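Local coordinates for protein Orf11 (Staphylococcus phage P68, PDB 6O43) that is probably a phage lysin that helps break down the staphylococcal cell wall, at residues S13-D18 and G141-A146; E5-F10 and P177-A182; K55-S60 and I96-V101; G108-Y113 and K129-F134. All coordinates share one frame; numbering follows the deposited sequence. Where two conformers were deposited one is given.

Contact 1 (S13-D18 and G141-A146); sequences SYINDD and GTIGRA
Tyr14 and Thr142 face each other in a single beta bridge, their CA atoms 4.0 Å apart. A bond lies to each side of the pair: Ile143 N donates to Ser13 O at 2.8 Å, and Ile15 N donates to Gly141 O at 2.9 Å. The first donor sits almost in line with the carbonyl (C=O...N 172°), whereas the second lies in the carbonyl plane. Close CA-H...O contacts from Thr142 to Ser13 O and from Tyr14 to Gly141 O flank the bridge, which shows how a loop and the residues leading into a helix can be joined without forming a sheet.

The Tyr14 side chain leaves this bridge step by step. Its CB is 3.6 Å from Gly141 O. A chi1 of -63° sets CG anti to the carbonyl carbon, and CD1 again meets Gly141 O at 3.6 Å, with the oxygen at the ring edge. CD1 also meets Thr142 CG2 at 3.9 Å. Farther out, CE1 reaches the same methyl at 4.1 Å, and the two side chains cross obliquely.

Beside the bridge, Ile15 CG2 rests on Ile143 CG1 at 3.9 Å. Thr142 is the N-cap of the following helix: its OG1 accepts a weak bond from Arg145 N and is also hydrogen-bonded to Lys139 O.

Among the surrounding helices, Ile15 packs on Val101 and Ser104 of helix 89-104, and Ile143 on Leu63 and Tyr67 of helix 61-71. The bridge thus ties the loop after helix 3-11 to the start of helix 143-147 in the buried interior.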
# COMPACT_ATOMS: atom_id res chain seq x y z
N SER A 13 0.77 9.03 -5.01
CA SER A 13 1.40 9.74 -3.91
C SER A 13 2.76 9.11 -3.58
O SER A 13 3.01 7.93 -3.85
CB SER A 13 0.51 9.72 -2.67
OG SER A 13 -0.78 10.24 -2.96
N TYR A 14 3.63 9.91 -2.98
CA TYR A 14 4.89 9.39 -2.46
C TYR A 14 4.63 8.57 -1.20
O TYR A 14 3.71 8.85 -0.43
CB TYR A 14 5.86 10.53 -2.15
CG TYR A 14 6.27 11.33 -3.36
CD1 TYR A 14 7.07 10.77 -4.35
CD2 TYR A 14 5.89 12.66 -3.49
CE1 TYR A 14 7.46 11.51 -5.46
CE2 TYR A 14 6.27 13.40 -4.59
CZ TYR A 14 7.06 12.82 -5.57
OH TYR A 14 7.44 13.56 -6.67
N ILE A 15 5.46 7.54 -0.99
CA ILE A 15 5.28 6.68 0.18
C ILE A 15 5.57 7.40 1.49
O ILE A 15 5.28 6.85 2.56
CB ILE A 15 6.16 5.42 0.12
CG1 ILE A 15 7.64 5.78 -0.06
CG2 ILE A 15 5.68 4.47 -0.98
CD1 ILE A 15 8.59 4.67 0.32
N ASN A 16 6.12 8.61 1.45
CA ASN A 16 6.38 9.39 2.66
C ASN A 16 5.35 10.49 2.86
O ASN A 16 5.58 11.41 3.66
CB ASN A 16 7.80 9.96 2.62
CG ASN A 16 7.96 11.09 1.63
OD1 ASN A 16 7.08 11.35 0.81
ND2 ASN A 16 9.10 11.77 1.69
N ASP A 17 4.23 10.42 2.15
CA ASP A 17 3.15 11.39 2.29
C ASP A 17 2.32 11.05 3.53
O ASP A 17 1.81 9.93 3.64
CB ASP A 17 2.28 11.37 1.03
CG ASP A 17 1.28 12.50 0.99
OD1 ASP A 17 0.92 13.05 2.06
OD2 ASP A 17 0.83 12.84 -0.13
N ASP A 18 2.20 12.00 4.46
CA ASP A 18 1.42 11.74 5.67
C ASP A 18 -0.07 11.97 5.48
O ASP A 18 -0.84 11.72 6.42
CB ASP A 18 1.94 12.58 6.85
CG ASP A 18 2.01 14.06 6.54
OD1 ASP A 18 1.00 14.64 6.08
OD2 ASP A 18 3.08 14.67 6.78
N GLY A 141 9.74 6.67 -5.84
CA GLY A 141 9.31 6.88 -4.48
C GLY A 141 7.82 6.94 -4.27
O GLY A 141 7.37 7.39 -3.21
N THR A 142 7.03 6.49 -5.24
CA THR A 142 5.58 6.53 -5.15
C THR A 142 5.03 5.20 -4.66
O THR A 142 5.69 4.15 -4.74
CB THR A 142 4.95 6.89 -6.49
OG1 THR A 142 5.46 6.03 -7.52
CG2 THR A 142 5.23 8.34 -6.84
N ILE A 143 3.80 5.25 -4.15
CA ILE A 143 3.09 4.04 -3.73
C ILE A 143 2.91 3.10 -4.92
O ILE A 143 3.14 1.89 -4.82
CB ILE A 143 1.74 4.40 -3.09
CG1 ILE A 143 1.96 5.12 -1.76
CG2 ILE A 143 0.88 3.15 -2.90
CD1 ILE A 143 0.67 5.58 -1.10
N GLY A 144 2.46 3.65 -6.05
CA GLY A 144 2.20 2.81 -7.21
C GLY A 144 3.43 2.03 -7.64
O GLY A 144 3.36 0.81 -7.83
N ARG A 145 4.57 2.71 -7.77
CA ARG A 145 5.78 2.04 -8.22
C ARG A 145 6.18 0.91 -7.28
O ARG A 145 6.72 -0.11 -7.73
CB ARG A 145 6.92 3.04 -8.36
CG ARG A 145 8.21 2.46 -8.92
CD ARG A 145 9.08 3.54 -9.52
NE ARG A 145 8.47 4.15 -10.71
CZ ARG A 145 8.49 3.60 -11.92
NH1 ARG A 145 9.10 2.44 -12.12
NH2 ARG A 145 7.90 4.21 -12.94
N ALA A 146 5.90 1.05 -5.98
CA ALA A 146 6.30 0.02 -5.02
C ALA A 146 5.55 -1.28 -5.23
O ALA A 146 6.10 -2.36 -4.98
CB ALA A 146 6.09 0.53 -3.60

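Contact 2 (E5-F10 and P177-A182); sequences EKIDKF and PFLDGA
Phe10, with CG anti to the backbone N (chi1 -170°), sends its ring across to helix 177-187, while Phe178 CG lies anti to the carbonyl carbon (chi1 -48°); the end of that ring leads away, and CB and the CD1 edge meet Phe10. The two side chains run roughly perpendicular. Phe10 CD2 lies 3.7 Å from Phe178 CB and sits at the edge of the Phe178 ring, near its plane. Over one face of Phe10 lie Phe178 O, 3.5 Å above the plane and offset toward the rim, and Ala182 N; these two atoms are already joined by a helical hydrogen bond, so the aromatic face covers polar atoms satisfied by their own helix. With no side chain at Gly181, Phe10 CZ comes to 4.0 Å from its CA.

Aliphatic groups extend the interface. Ile7 CG1 touches Leu179 CB at 3.8 Å, and Lys6 CB meets Ala182 CB at 4.1 Å. The Lys6 chain bends farther out, bringing CE to 4.0 Å from Leu179 CD1.

The helix segments cross at 92°, axes 8.4 Å apart, a worked example of small residues admitting an aromatic ring between helices. Tyr67 of helix 61-71 and Ile143 of helix 143-147 pack against both Phe10 and Phe178, while helix 152-159 touches Phe178 through Ala157 and Ala158.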
# COMPACT_ATOMS: atom_id res chain seq x y z
N GLU A 5 -10.76 7.92 -9.15
CA GLU A 5 -10.11 9.17 -8.76
C GLU A 5 -9.39 9.02 -7.43
O GLU A 5 -8.28 9.53 -7.25
CB GLU A 5 -11.14 10.29 -8.71
CG GLU A 5 -10.63 11.62 -8.19
CD GLU A 5 -11.71 12.69 -8.23
OE1 GLU A 5 -12.63 12.57 -9.06
OE2 GLU A 5 -11.64 13.65 -7.43
N LYS A 6 -10.01 8.32 -6.47
CA LYS A 6 -9.35 8.07 -5.20
C LYS A 6 -8.16 7.14 -5.36
O LYS A 6 -7.09 7.37 -4.79
CB LYS A 6 -10.35 7.51 -4.19
CG LYS A 6 -11.44 8.50 -3.80
CD LYS A 6 -12.19 8.08 -2.54
CE LYS A 6 -13.25 7.03 -2.84
NZ LYS A 6 -14.46 7.23 -1.99
N ILE A 7 -8.33 6.07 -6.15
CA ILE A 7 -7.21 5.17 -6.43
C ILE A 7 -6.06 5.94 -7.07
O ILE A 7 -4.90 5.81 -6.67
CB ILE A 7 -7.68 4.01 -7.33
CG1 ILE A 7 -8.68 3.13 -6.59
CG2 ILE A 7 -6.48 3.20 -7.82
CD1 ILE A 7 -9.51 2.25 -7.51
N ASP A 8 -6.37 6.75 -8.09
CA ASP A 8 -5.33 7.50 -8.79
C ASP A 8 -4.56 8.40 -7.84
O ASP A 8 -3.32 8.36 -7.79
CB ASP A 8 -5.95 8.32 -9.93
CG ASP A 8 -6.33 7.47 -11.13
OD1 ASP A 8 -6.01 6.26 -11.13
OD2 ASP A 8 -6.94 8.01 -12.06
N LYS A 9 -5.27 9.23 -7.07
CA LYS A 9 -4.60 10.09 -6.11
C LYS A 9 -3.72 9.27 -5.17
O LYS A 9 -2.62 9.69 -4.81
CB LYS A 9 -5.62 10.90 -5.31
CG LYS A 9 -6.47 11.84 -6.16
CD LYS A 9 -7.38 12.70 -5.30
N PHE A 10 -4.20 8.09 -4.77
CA PHE A 10 -3.47 7.28 -3.79
C PHE A 10 -2.21 6.67 -4.41
O PHE A 10 -1.10 6.86 -3.91
CB PHE A 10 -4.39 6.20 -3.23
CG PHE A 10 -3.81 5.47 -2.05
CD1 PHE A 10 -3.88 6.03 -0.78
CD2 PHE A 10 -3.21 4.23 -2.20
CE1 PHE A 10 -3.35 5.37 0.32
CE2 PHE A 10 -2.68 3.56 -1.11
CZ PHE A 10 -2.76 4.13 0.16
N PRO A 177 -6.10 -2.66 -2.30
CA PRO A 177 -5.43 -1.94 -1.21
C PRO A 177 -5.39 -0.44 -1.43
O PRO A 177 -5.43 0.32 -0.45
CB PRO A 177 -4.02 -2.54 -1.20
CG PRO A 177 -3.82 -3.06 -2.60
CD PRO A 177 -5.18 -3.53 -3.05
N PHE A 178 -5.33 0.02 -2.68
CA PHE A 178 -5.26 1.45 -2.94
C PHE A 178 -6.58 2.14 -2.62
O PHE A 178 -6.59 3.21 -2.00
CB PHE A 178 -4.86 1.70 -4.40
CG PHE A 178 -3.68 0.89 -4.85
CD1 PHE A 178 -2.47 0.97 -4.17
CD2 PHE A 178 -3.77 0.06 -5.95
CE1 PHE A 178 -1.38 0.22 -4.59
CE2 PHE A 178 -2.69 -0.69 -6.37
CZ PHE A 178 -1.49 -0.61 -5.69
N LEU A 179 -7.70 1.55 -3.02
CA LEU A 179 -8.99 2.13 -2.69
C LEU A 179 -9.25 2.07 -1.19
O LEU A 179 -9.66 3.07 -0.58
CB LEU A 179 -10.11 1.42 -3.46
CG LEU A 179 -11.52 1.96 -3.20
CD1 LEU A 179 -11.60 3.44 -3.52
CD2 LEU A 179 -12.56 1.18 -4.00
N ASP A 180 -9.03 0.91 -0.58
CA ASP A 180 -9.22 0.79 0.86
C ASP A 180 -8.34 1.76 1.62
O ASP A 180 -8.77 2.37 2.61
CB ASP A 180 -8.95 -0.65 1.31
CG ASP A 180 -9.97 -1.63 0.77
OD1 ASP A 180 -10.93 -1.19 0.11
OD2 ASP A 180 -9.83 -2.85 1.02
N GLY A 181 -7.09 1.92 1.19
CA GLY A 181 -6.20 2.87 1.84
C GLY A 181 -6.71 4.29 1.76
O GLY A 181 -6.73 5.02 2.75
N ALA A 182 -7.14 4.70 0.56
CA ALA A 182 -7.68 6.05 0.40
C ALA A 182 -8.90 6.27 1.27
O ALA A 182 -9.03 7.32 1.92
CB ALA A 182 -8.01 6.31 -1.07

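Contact 3 (K55-S60 and I96-V101); sequences KEIGVS and IARKLV
The guanidinium of Arg98 is the flat group beside Ile57, whose CD1 approaches it obliquely; the firmer contact is made lower on the arginine, where CG lies 3.7 Å from Ile57 CG2. Ile57 therefore meets the aliphatic base of the chain. Its CG2, anti to the backbone N, touches Ala97 CB at 3.6 Å as well as the backbone N of Arg98. Ile57 CD1 meets Ala97 CB at 3.7 Å, so two branches of the isoleucine rest on the same alanine methyl.

Val59 makes the second group of contacts through a single branch. Its CG2, anti to the carbonyl carbon, lies 3.6 Å from Ala97 O and 3.9 Å from Leu100 CB; the valine and leucine side chains are roughly perpendicular. Val101 CG2 reaches both hydrophobic residues, lying nearest to Ile57 O at 3.7 Å and 4.2 Å from Val59 CG2. The backbone turn separating Ile57 from Val59 is made by Gly58, the first residue to leave helical geometry, with a positive phi.

Here the C-terminal end of helix 44-57 and its exit turn lie against helix 89-104. Val59 also touches Phe64 of helix 61-71, and Ser60, the N-cap of that helix, is hydrogen-bonded to Leu63 N and Asp17 O.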
# COMPACT_ATOMS: atom_id res chain seq x y z
N LYS A 55 8.93 6.11 9.92
CA LYS A 55 9.03 7.49 9.44
C LYS A 55 10.48 7.88 9.19
O LYS A 55 10.80 8.48 8.17
CB LYS A 55 8.39 8.45 10.44
CG LYS A 55 8.43 9.90 10.01
CD LYS A 55 7.81 10.82 11.06
CE LYS A 55 7.49 12.18 10.48
NZ LYS A 55 6.61 12.04 9.28
N GLU A 56 11.37 7.55 10.14
CA GLU A 56 12.78 7.87 9.97
C GLU A 56 13.37 7.22 8.73
O GLU A 56 14.30 7.76 8.13
CB GLU A 56 13.56 7.44 11.22
CG GLU A 56 13.84 8.57 12.19
CD GLU A 56 14.97 9.46 11.72
OE1 GLU A 56 15.81 8.99 10.93
OE2 GLU A 56 15.01 10.63 12.14
N ILE A 57 12.84 6.06 8.34
CA ILE A 57 13.39 5.34 7.20
C ILE A 57 12.87 5.89 5.88
O ILE A 57 13.55 5.80 4.85
CB ILE A 57 13.10 3.84 7.36
CG1 ILE A 57 13.97 3.24 8.46
CG2 ILE A 57 13.29 3.11 6.03
CD1 ILE A 57 13.51 1.89 8.96
N GLY A 58 11.66 6.46 5.88
CA GLY A 58 11.14 7.08 4.68
C GLY A 58 9.74 6.64 4.30
O GLY A 58 9.25 6.97 3.22
N VAL A 59 9.08 5.89 5.18
CA VAL A 59 7.70 5.45 4.98
C VAL A 59 6.79 6.28 5.87
O VAL A 59 7.02 6.37 7.08
CB VAL A 59 7.53 3.95 5.27
CG1 VAL A 59 6.06 3.58 5.34
CG2 VAL A 59 8.24 3.13 4.19
N SER A 60 5.76 6.87 5.28
CA SER A 60 4.85 7.70 6.04
C SER A 60 4.15 6.86 7.11
O SER A 60 3.65 5.77 6.81
CB SER A 60 3.82 8.35 5.12
OG SER A 60 2.52 7.82 5.33
N ILE A 96 10.74 -3.90 6.85
CA ILE A 96 9.72 -3.65 5.85
C ILE A 96 9.75 -2.21 5.38
O ILE A 96 9.43 -1.92 4.22
CB ILE A 96 8.33 -4.03 6.40
CG1 ILE A 96 8.22 -5.55 6.55
CG2 ILE A 96 7.24 -3.50 5.48
CD1 ILE A 96 8.63 -6.32 5.29
N ALA A 97 10.13 -1.28 6.26
CA ALA A 97 10.24 0.12 5.85
C ALA A 97 11.32 0.29 4.79
O ALA A 97 11.11 0.94 3.76
CB ALA A 97 10.51 1.01 7.06
N ARG A 98 12.50 -0.29 5.04
CA ARG A 98 13.58 -0.20 4.05
C ARG A 98 13.22 -0.96 2.77
O ARG A 98 13.58 -0.52 1.68
CB ARG A 98 14.89 -0.72 4.64
CG ARG A 98 15.50 0.21 5.68
CD ARG A 98 16.86 -0.29 6.14
NE ARG A 98 16.77 -1.56 6.85
CZ ARG A 98 16.90 -1.70 8.16
NH1 ARG A 98 17.13 -0.64 8.93
NH2 ARG A 98 16.81 -2.90 8.72
N LYS A 99 12.50 -2.08 2.90
CA LYS A 99 12.06 -2.80 1.71
C LYS A 99 11.10 -1.96 0.88
O LYS A 99 11.21 -1.91 -0.35
CB LYS A 99 11.40 -4.12 2.13
CG LYS A 99 11.42 -5.20 1.06
CD LYS A 99 11.22 -6.58 1.67
N LEU A 100 10.18 -1.26 1.54
CA LEU A 100 9.22 -0.42 0.82
C LEU A 100 9.90 0.76 0.14
O LEU A 100 9.48 1.18 -0.94
CB LEU A 100 8.13 0.05 1.78
CG LEU A 100 6.69 0.00 1.28
CD1 LEU A 100 6.45 -1.28 0.50
CD2 LEU A 100 5.73 0.11 2.45
N VAL A 101 10.93 1.32 0.77
CA VAL A 101 11.66 2.41 0.13
C VAL A 101 12.37 1.91 -1.13
O VAL A 101 12.34 2.57 -2.18
CB VAL A 101 12.65 3.05 1.12
CG1 VAL A 101 13.56 4.04 0.42
CG2 VAL A 101 11.89 3.75 2.25

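Contact 4 (G108-Y113 and K129-F134); sequences GQPSWY and KGNADF
Asn131 OD1 receives two hydrogen bonds, one from Trp112 NE1 at 2.7 Å and one from a water at 2.9 Å. The indole bond is fairly straight (161° at the hydrogen). Its acceptor lies in the indole plane, but the donor is tilted 29° from the carbonyl plane, and the ring and amide planes stand 60° apart. The same water donates to Pro110 O at 2.7 Å, bridging the asparagine to the loop backbone.

The indole presents its rim to the helix: Gly130 CA lies at the ring edge, 3.7 Å from Trp112 CZ2. Pro110, whose CB sits over one face of the indole, toward the rim, continues the contact by setting CG 3.8 Å from Phe134 CB. The proline and phenylalanine pass one another heading opposite ways. At the far end, Phe134 CE2 approaches Gly108 O at 3.4 Å, with the oxygen near the ring plane.

Helix 152-159 borders this contact, Thr155 and Tyr159 both touching Trp112. The arrangement exemplifies a loop docked on a helix of a mainly helical, strand-free fold: a buried indole has its N-H satisfied by a helix side chain, a water links that side chain to a loop carbonyl, and proline and phenylalanine form the apolar part of the seam.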
# COMPACT_ATOMS: atom_id res chain seq x y z
N GLY A 108 10.30 -1.19 -13.57
CA GLY A 108 9.27 -2.18 -13.82
C GLY A 108 8.22 -1.69 -14.79
O GLY A 108 8.34 -0.62 -15.38
N GLN A 109 7.20 -2.52 -14.94
CA GLN A 109 6.05 -2.25 -15.79
C GLN A 109 4.87 -3.01 -15.21
O GLN A 109 5.06 -3.97 -14.46
CB GLN A 109 6.31 -2.67 -17.24
CG GLN A 109 6.41 -4.18 -17.44
CD GLN A 109 6.99 -4.56 -18.80
OE1 GLN A 109 7.80 -3.83 -19.37
NE2 GLN A 109 6.57 -5.71 -19.32
N PRO A 110 3.64 -2.61 -15.54
CA PRO A 110 2.47 -3.29 -14.96
C PRO A 110 2.39 -4.74 -15.42
O PRO A 110 2.90 -5.12 -16.48
CB PRO A 110 1.29 -2.47 -15.47
CG PRO A 110 1.87 -1.11 -15.80
CD PRO A 110 3.25 -1.44 -16.33
N SER A 111 1.73 -5.55 -14.59
CA SER A 111 1.55 -6.98 -14.83
C SER A 111 0.06 -7.24 -15.02
O SER A 111 -0.71 -7.19 -14.06
CB SER A 111 2.11 -7.79 -13.66
OG SER A 111 1.62 -9.11 -13.68
N TRP A 112 -0.34 -7.50 -16.26
CA TRP A 112 -1.76 -7.51 -16.60
C TRP A 112 -2.42 -8.87 -16.46
O TRP A 112 -3.66 -8.94 -16.51
CB TRP A 112 -1.95 -6.98 -18.03
CG TRP A 112 -1.50 -5.56 -18.17
CD1 TRP A 112 -0.36 -5.12 -18.77
CD2 TRP A 112 -2.17 -4.40 -17.67
NE1 TRP A 112 -0.28 -3.75 -18.68
CE2 TRP A 112 -1.38 -3.28 -18.01
CE3 TRP A 112 -3.36 -4.20 -16.97
CZ2 TRP A 112 -1.75 -1.98 -17.68
CZ3 TRP A 112 -3.73 -2.90 -16.64
CH2 TRP A 112 -2.93 -1.81 -17.00
N TYR A 113 -1.66 -9.94 -16.25
CA TYR A 113 -2.26 -11.25 -16.04
C TYR A 113 -1.52 -11.99 -14.94
O TYR A 113 -0.33 -11.76 -14.70
CB TYR A 113 -2.27 -12.09 -17.34
CG TYR A 113 -0.90 -12.54 -17.81
CD1 TYR A 113 -0.13 -11.73 -18.63
CD2 TYR A 113 -0.40 -13.78 -17.46
CE1 TYR A 113 1.11 -12.14 -19.08
CE2 TYR A 113 0.84 -14.20 -17.90
CZ TYR A 113 1.60 -13.38 -18.71
OH TYR A 113 2.83 -13.79 -19.15
N LYS A 129 -3.05 2.39 -21.77
CA LYS A 129 -3.14 3.52 -20.85
C LYS A 129 -2.38 3.24 -19.57
O LYS A 129 -1.64 4.11 -19.08
CB LYS A 129 -4.61 3.84 -20.56
CG LYS A 129 -5.37 4.30 -21.79
CD LYS A 129 -6.87 4.23 -21.61
CE LYS A 129 -7.58 4.46 -22.93
NZ LYS A 129 -7.09 5.69 -23.60
N GLY A 130 -2.52 2.04 -19.02
CA GLY A 130 -1.80 1.70 -17.80
C GLY A 130 -0.30 1.68 -17.99
O GLY A 130 0.45 2.24 -17.19
N ASN A 131 0.16 1.02 -19.06
CA ASN A 131 1.59 1.01 -19.36
C ASN A 131 2.14 2.42 -19.49
O ASN A 131 3.22 2.72 -18.97
CB ASN A 131 1.85 0.22 -20.65
CG ASN A 131 1.55 -1.25 -20.51
OD1 ASN A 131 1.45 -1.78 -19.40
ND2 ASN A 131 1.42 -1.94 -21.64
N ALA A 132 1.41 3.30 -20.18
CA ALA A 132 1.90 4.66 -20.41
C ALA A 132 1.92 5.47 -19.12
O ALA A 132 2.87 6.21 -18.86
CB ALA A 132 1.05 5.34 -21.47
N ASP A 133 0.86 5.37 -18.31
CA ASP A 133 0.83 6.10 -17.05
C ASP A 133 1.98 5.68 -16.15
O ASP A 133 2.67 6.52 -15.57
CB ASP A 133 -0.50 5.89 -16.33
CG ASP A 133 -0.60 6.68 -15.03
OD1 ASP A 133 -0.84 7.90 -15.10
OD2 ASP A 133 -0.41 6.08 -13.95
N PHE A 134 2.21 4.37 -16.04
CA PHE A 134 3.26 3.88 -15.16
C PHE A 134 4.63 4.34 -15.64
O PHE A 134 5.49 4.71 -14.83
CB PHE A 134 3.22 2.36 -15.07
CG PHE A 134 4.09 1.81 -13.98
CD1 PHE A 134 3.64 1.78 -12.67
CD2 PHE A 134 5.37 1.35 -14.26
CE1 PHE A 134 4.43 1.29 -11.65
CE2 PHE A 134 6.17 0.86 -13.24
CZ PHE A 134 5.69 0.83 -11.94
O HOH W 1 3.23 -4.06 -18.94

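Along the chain, contact 2 encloses the others by joining helix 3-11 to the late helix 177-187; contact 1 lies within that span, and contacts 3 and 4 follow in series within contact 1. Contact 1 is the hub. Its Ile143 packs on Phe10 and Phe178 of contact 2, Ile15 O probably hydrogen-bonds to Ser60 N of contact 3, and Gly144 and Arg145 approach Phe134 of contact 4. Contacts 3 and 4 have centres about 24 Å apart and do not touch. Contacts 2 and 3 lie on opposite sides of the chain's centre. In this strand-free fold, distant helices are thus united through the bridge of contact 1, which joins a loop to the start of helix 143-147.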